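Local coordinates for hypothetical 40.4 kDa protein in PES4-HIS2 intergenic region (Saccharomyces cerevisiae, PDB 1OOT), which probably binds actin filaments and phosphatidylinositol, interacts with LAS17, and is represented here by its SH3 domain, at residues G14-S17 and G18-P21. Sequence-based numbering, arbitrary orientation. Where two conformers were deposited one is given.
Sequences GEES and GDLP
D19 closes the turn that begins at E16 and holds the backbone of E16 through two bonds, one to its carbonyl O and one from its N-H. Its amide N donates to E16 O (3.0 Å, N-H...O angle 162°), closing the type II beta turn E16-S17-G18-D19. From the same residue, CB lies 3.3 Å from E16 O and packs against G14 CA at 3.4 Å, where a side chain on G14 would collide with the returning chain. With chi1 at -66°, CG sits beside the backbone N of D19 and anti to its carbonyl carbon, which brings the carboxylate to the E16 amide N and CB. There OD2 accepts the E16 amide N at 3.0 Å, met from above the carboxylate plane. The other oxygen, OD1, takes a water at 2.6 Å that donates in turn to S17 O. G18, with positive phi, occupies the third position of the turn, as is usual for type II. The E16 and D19 side chains run side by side, their carboxylate planes 71° apart, with OE2 of E16 5.9 Å from OD2 of D19. Were D19 replaced by an alanine, the E16 N-H would probably lose its acceptor and the water one of its two. This turn belongs to the RT loop of the SH3 fold, between strands 5-8 and 27-30; backbone bonds from G18 and L20 to I51 dock its returning arm on strand 48-53. At this surface loop tip, a single carboxylate thus serves both a main-chain N-H and a water, tying D19 to the turn it closes.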
loop_
_atom_site.group_PDB
_atom_site.type_symbol
_atom_site.label_atom_id
_atom_site.label_comp_id
_atom_site.label_asym_id
_atom_site.label_seq_id
_atom_site.Cartn_x
_atom_site.Cartn_y
_atom_site.Cartn_z
ATOM N N GLY A 14 8.471 -3.402 -4.085
ATOM C CA GLY A 14 7.451 -3.903 -4.977
ATOM C C GLY A 14 8.076 -4.492 -6.242
ATOM O O GLY A 14 7.635 -4.182 -7.358
ATOM N N GLU A 15 9.035 -5.385 -6.036
ATOM C CA GLU A 15 9.778 -5.984 -7.165
ATOM C C GLU A 15 9.002 -7.023 -8.014
ATOM O O GLU A 15 9.397 -7.286 -9.157
ATOM C CB GLU A 15 11.080 -6.607 -6.646
ATOM C CG GLU A 15 12.074 -5.561 -6.120
ATOM C CD GLU A 15 13.308 -6.157 -5.415
ATOM O OE1 GLU A 15 13.383 -7.411 -5.207
ATOM O OE2 GLU A 15 14.207 -5.344 -5.037
ATOM N N GLU A 16 7.944 -7.629 -7.454
ATOM C CA GLU A 16 7.160 -8.654 -8.137
ATOM C C GLU A 16 6.029 -8.089 -8.979
ATOM O O GLU A 16 5.450 -7.065 -8.662
ATOM C CB GLU A 16 6.587 -9.636 -7.127
ATOM C CG GLU A 16 7.609 -10.310 -6.211
ATOM C CD GLU A 16 8.508 -11.300 -6.935
ATOM O OE1 GLU A 16 8.069 -11.901 -7.939
ATOM O OE2 GLU A 16 9.678 -11.490 -6.492
ATOM N N SER A 17 5.718 -8.708 -10.108
ATOM C CA SER A 17 4.627 -8.206 -10.937
ATOM C C SER A 17 3.310 -8.286 -10.102
ATOM O O SER A 17 3.044 -9.255 -9.396
ATOM C CB SER A 17 4.541 -8.927 -12.300
ATOM O OG SER A 17 3.200 -9.127 -12.740
ATOM N N GLY A 18 2.556 -7.201 -10.164
ATOM C CA GLY A 18 1.364 -6.958 -9.389
ATOM C C GLY A 18 1.566 -6.146 -8.113
ATOM O O GLY A 18 0.590 -5.657 -7.563
ATOM N N ASP A 19 2.788 -6.008 -7.638
ATOM C CA ASP A 19 3.085 -5.235 -6.457
ATOM C C ASP A 19 2.965 -3.739 -6.745
ATOM O O ASP A 19 3.316 -3.236 -7.826
ATOM C CB ASP A 19 4.499 -5.403 -5.929
ATOM C CG ASP A 19 4.835 -6.797 -5.398
ATOM O OD1 ASP A 19 3.955 -7.645 -5.171
ATOM O OD2 ASP A 19 6.076 -7.032 -5.142
ATOM N N LEU A 20 2.575 -3.010 -5.722
ATOM C CA LEU A 20 2.563 -1.552 -5.753
ATOM C C LEU A 20 3.794 -1.047 -4.984
ATOM O O LEU A 20 3.811 -1.128 -3.768
ATOM C CB LEU A 20 1.346 -1.036 -5.029
ATOM C CG LEU A 20 1.311 0.473 -4.934
ATOM C CD1 LEU A 20 1.133 1.082 -6.298
ATOM C CD2 LEU A 20 0.235 0.963 -3.932
ATOM N N PRO A 21 4.835 -0.530 -5.661
ATOM C CA PRO A 21 5.961 0.078 -4.954
ATOM C C PRO A 21 5.572 1.453 -4.369
ATOM O O PRO A 21 4.659 2.115 -4.878
ATOM C CB PRO A 21 7.021 0.286 -6.045
ATOM C CG PRO A 21 6.299 0.249 -7.311
ATOM C CD PRO A 21 4.967 -0.390 -7.124
HETATM O O HOH W 1 5.481 -4.032 -9.520
HETATM O O HOH W 2 2.262 -9.005 -6.512
#